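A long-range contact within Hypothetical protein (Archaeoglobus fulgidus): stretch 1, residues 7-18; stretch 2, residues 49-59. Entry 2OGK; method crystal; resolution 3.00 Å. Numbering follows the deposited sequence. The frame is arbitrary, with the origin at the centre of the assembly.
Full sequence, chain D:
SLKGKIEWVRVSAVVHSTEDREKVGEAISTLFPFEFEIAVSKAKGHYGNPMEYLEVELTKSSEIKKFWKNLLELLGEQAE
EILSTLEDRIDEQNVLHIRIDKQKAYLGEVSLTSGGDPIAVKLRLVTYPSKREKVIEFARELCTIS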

# COMPACT_ATOMS: atom_id res chain seq x y z
N GLU D 7 -8.02 -2.51 14.22
CA GLU D 7 -8.34 -1.11 14.46
C GLU D 7 -9.33 -0.56 13.41
O GLU D 7 -10.32 0.09 13.77
CB GLU D 7 -7.07 -0.28 14.45
CG GLU D 7 -7.17 1.01 15.21
CD GLU D 7 -5.97 1.91 14.97
OE1 GLU D 7 -4.81 1.43 15.07
OE2 GLU D 7 -6.18 3.11 14.67
N TRP D 8 -9.07 -0.82 12.12
CA TRP D 8 -9.97 -0.36 11.05
C TRP D 8 -9.89 -1.21 9.78
O TRP D 8 -9.14 -2.18 9.71
CB TRP D 8 -9.70 1.10 10.66
CG TRP D 8 -8.27 1.44 10.39
CD1 TRP D 8 -7.44 2.16 11.19
CD2 TRP D 8 -7.51 1.12 9.22
NE1 TRP D 8 -6.21 2.31 10.60
CE2 TRP D 8 -6.22 1.68 9.39
CE3 TRP D 8 -7.78 0.40 8.04
CZ2 TRP D 8 -5.20 1.56 8.43
CZ3 TRP D 8 -6.77 0.27 7.08
CH2 TRP D 8 -5.50 0.85 7.29
N VAL D 9 -10.69 -0.81 8.79
CA VAL D 9 -10.75 -1.49 7.49
C VAL D 9 -11.06 -0.50 6.37
O VAL D 9 -12.08 0.17 6.40
CB VAL D 9 -11.84 -2.59 7.46
CG1 VAL D 9 -12.13 -2.99 6.02
CG2 VAL D 9 -11.38 -3.81 8.26
N ARG D 10 -10.17 -0.45 5.38
CA ARG D 10 -10.36 0.44 4.24
C ARG D 10 -10.50 -0.34 2.93
O ARG D 10 -9.68 -1.18 2.59
CB ARG D 10 -9.19 1.43 4.19
CG ARG D 10 -9.15 2.30 5.43
CD ARG D 10 -7.94 3.19 5.48
NE ARG D 10 -7.83 3.85 6.78
CZ ARG D 10 -6.77 4.53 7.21
NH1 ARG D 10 -5.69 4.66 6.44
NH2 ARG D 10 -6.79 5.08 8.43
N VAL D 11 -11.59 -0.05 2.21
CA VAL D 11 -11.90 -0.68 0.93
C VAL D 11 -11.94 0.39 -0.15
O VAL D 11 -12.79 1.28 -0.12
CB VAL D 11 -13.28 -1.40 0.97
CG1 VAL D 11 -13.64 -1.88 -0.41
CG2 VAL D 11 -13.23 -2.57 1.94
N SER D 12 -11.03 0.31 -1.11
CA SER D 12 -10.98 1.30 -2.16
C SER D 12 -10.80 0.77 -3.57
O SER D 12 -10.34 -0.34 -3.80
CB SER D 12 -9.87 2.29 -1.85
OG SER D 12 -8.71 1.59 -1.45
N ALA D 13 -11.19 1.62 -4.52
CA ALA D 13 -11.10 1.34 -5.94
C ALA D 13 -10.98 2.68 -6.67
O ALA D 13 -11.19 3.74 -6.08
CB ALA D 13 -12.35 0.60 -6.41
N VAL D 14 -10.62 2.62 -7.95
CA VAL D 14 -10.48 3.82 -8.76
C VAL D 14 -11.47 3.77 -9.92
O VAL D 14 -11.82 2.69 -10.42
CB VAL D 14 -9.05 3.96 -9.30
CG1 VAL D 14 -9.00 5.00 -10.40
CG2 VAL D 14 -8.13 4.39 -8.18
N VAL D 15 -11.92 4.95 -10.33
CA VAL D 15 -12.86 5.08 -11.43
C VAL D 15 -12.20 5.86 -12.55
O VAL D 15 -11.81 7.02 -12.37
CB VAL D 15 -14.15 5.81 -10.99
CG1 VAL D 15 -15.22 5.63 -12.03
CG2 VAL D 15 -14.62 5.28 -9.65
N HIS D 16 -12.07 5.22 -13.70
CA HIS D 16 -11.46 5.83 -14.86
C HIS D 16 -12.49 6.59 -15.71
O HIS D 16 -13.69 6.33 -15.61
CB HIS D 16 -10.75 4.76 -15.70
CG HIS D 16 -9.75 3.97 -14.94
ND1 HIS D 16 -8.65 4.54 -14.33
CD2 HIS D 16 -9.67 2.64 -14.67
CE1 HIS D 16 -7.95 3.61 -13.72
NE2 HIS D 16 -8.54 2.44 -13.91
N SER D 17 -12.00 7.51 -16.54
CA SER D 17 -12.82 8.35 -17.41
C SER D 17 -13.90 7.58 -18.17
O SER D 17 -15.00 8.08 -18.40
CB SER D 17 -11.92 9.08 -18.40
OG SER D 17 -10.88 9.77 -17.73
N THR D 18 -13.58 6.35 -18.55
CA THR D 18 -14.50 5.50 -19.28
C THR D 18 -15.48 4.77 -18.35
O THR D 18 -16.48 4.20 -18.79
CB THR D 18 -13.72 4.45 -20.04
OG1 THR D 18 -12.64 5.08 -20.75
CG2 THR D 18 -14.61 3.73 -21.02
N ASN D 49 -4.04 11.72 -16.66
CA ASN D 49 -5.48 11.47 -16.65
C ASN D 49 -6.22 11.67 -15.34
O ASN D 49 -5.81 11.17 -14.30
CB ASN D 49 -5.78 10.05 -17.12
CG ASN D 49 -5.64 9.91 -18.61
OD1 ASN D 49 -4.63 9.42 -19.11
ND2 ASN D 49 -6.66 10.36 -19.33
N PRO D 50 -7.34 12.41 -15.40
CA PRO D 50 -8.19 12.70 -14.24
C PRO D 50 -8.74 11.40 -13.66
O PRO D 50 -9.39 10.61 -14.35
CB PRO D 50 -9.28 13.58 -14.83
CG PRO D 50 -8.54 14.34 -15.87
CD PRO D 50 -7.71 13.26 -16.54
N MET D 51 -8.46 11.19 -12.37
CA MET D 51 -8.89 10.00 -11.65
C MET D 51 -9.98 10.30 -10.63
O MET D 51 -10.16 11.45 -10.20
CB MET D 51 -7.70 9.39 -10.91
CG MET D 51 -6.67 8.73 -11.79
SD MET D 51 -7.28 7.19 -12.46
CE MET D 51 -7.74 7.67 -14.16
N GLU D 52 -10.71 9.24 -10.26
CA GLU D 52 -11.76 9.30 -9.26
C GLU D 52 -11.40 8.20 -8.26
O GLU D 52 -11.10 7.07 -8.66
CB GLU D 52 -13.13 9.01 -9.90
N TYR D 53 -11.38 8.53 -6.97
CA TYR D 53 -11.04 7.57 -5.91
C TYR D 53 -12.24 7.26 -5.03
O TYR D 53 -12.98 8.16 -4.62
CB TYR D 53 -9.92 8.12 -5.03
CG TYR D 53 -8.65 8.49 -5.78
CD1 TYR D 53 -8.02 7.58 -6.62
CD2 TYR D 53 -8.05 9.73 -5.57
CE1 TYR D 53 -6.81 7.89 -7.25
CE2 TYR D 53 -6.84 10.05 -6.19
CZ TYR D 53 -6.22 9.12 -7.03
OH TYR D 53 -5.00 9.44 -7.61
N LEU D 54 -12.44 5.98 -4.73
CA LEU D 54 -13.56 5.55 -3.90
C LEU D 54 -13.10 4.72 -2.72
O LEU D 54 -12.58 3.62 -2.90
CB LEU D 54 -14.53 4.71 -4.73
CG LEU D 54 -15.16 5.40 -5.94
CD1 LEU D 54 -16.18 4.46 -6.57
CD2 LEU D 54 -15.81 6.71 -5.50
N GLU D 55 -13.29 5.23 -1.50
CA GLU D 55 -12.89 4.48 -0.32
C GLU D 55 -14.00 4.33 0.72
O GLU D 55 -14.72 5.28 1.01
CB GLU D 55 -11.67 5.10 0.36
CG GLU D 55 -10.98 4.14 1.32
CD GLU D 55 -10.22 4.83 2.45
OE1 GLU D 55 -10.87 5.51 3.29
OE2 GLU D 55 -8.98 4.70 2.50
N VAL D 56 -14.12 3.13 1.26
CA VAL D 56 -15.10 2.80 2.29
C VAL D 56 -14.30 2.38 3.52
O VAL D 56 -13.49 1.46 3.44
CB VAL D 56 -15.97 1.60 1.86
CG1 VAL D 56 -16.95 1.24 2.97
CG2 VAL D 56 -16.69 1.91 0.57
N GLU D 57 -14.51 3.06 4.65
CA GLU D 57 -13.78 2.71 5.87
C GLU D 57 -14.70 2.30 7.03
O GLU D 57 -15.63 3.03 7.38
CB GLU D 57 -12.90 3.88 6.31
CG GLU D 57 -12.15 3.62 7.60
CD GLU D 57 -11.49 4.86 8.17
OE1 GLU D 57 -10.44 5.29 7.64
OE2 GLU D 57 -12.03 5.41 9.15
N LEU D 58 -14.44 1.14 7.60
CA LEU D 58 -15.22 0.63 8.73
C LEU D 58 -14.47 0.86 10.03
O LEU D 58 -13.34 0.41 10.19
CB LEU D 58 -15.51 -0.86 8.56
CG LEU D 58 -16.73 -1.20 7.69
CD1 LEU D 58 -16.63 -0.48 6.35
CD2 LEU D 58 -16.80 -2.71 7.50
N THR D 59 -15.11 1.54 10.97
CA THR D 59 -14.47 1.84 12.24
C THR D 59 -15.25 1.34 13.46
O THR D 59 -14.81 1.50 14.60
CB THR D 59 -14.20 3.36 12.34
OG1 THR D 59 -13.53 3.66 13.58
CG2 THR D 59 -15.51 4.14 12.25

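Residues 9-15 pair with residues 52-58 as antiparallel strands, and the backbone ladder sets where each side chain can go. At its centre, Val11 N donates to Val56 O and Val56 N to Val11 O, both at 2.7 Å; the Ala13-Leu54 pair repeats the pattern. Each end pair keeps one good bond, Leu58 N to Val9 O and Val15 N to Glu52 O, both at 2.8 Å, and one weak one, Val9 N to Leu58 O (3.2 Å) and Glu52 N to Val15 O (3.3 Å).

Alternation along the strands places Val9, Val11, Ala13 and Val15 on one face with Leu58, Val56, Leu54 and Glu52, all of them buried. All four valines on this face, Val9, Val11, Val15 and Val56, adopt the t rotamer. Val11 and Val56 sit directly across from each other, CB to CB at 4.1 Å. Contact is also made diagonally: Leu54, with chi1 m and chi2 t, brings CD1 to 3.5 Å from Val15 CG2. Glu52 is modelled only to CB, which lies 3.5 Å from Val15 CB, so the course of its carboxylate is unknown.

The other face is more polar. Arg10 has chi1 m and an extended chain through chi2 and chi3, while Glu57 is t at chi1 and chi2 before turning at chi3 (-76°). These conformations bring Arg10 NE to 3.1 Å from Glu57 OE1, a salt bridge whose hydrogen bond is weak, with an angle of 128°. Glu55 OE2 stands 4.5 Å from Arg10 NE, well out of the guanidinium plane, and contributes charge proximity alone.

Farther along, Val14, again t, touches two side chains: its CG2 meets the edge of the Tyr53 ring at CD1 (3.6 Å), and its CG1 approaches Met51 SD (3.5 Å). Met51 begins sideways, but with chi1 and chi2 both m and chi3 at 101°, between wells, its end comes nearer, with CE 3.3 Å from His16 ND1 at the imidazole edge.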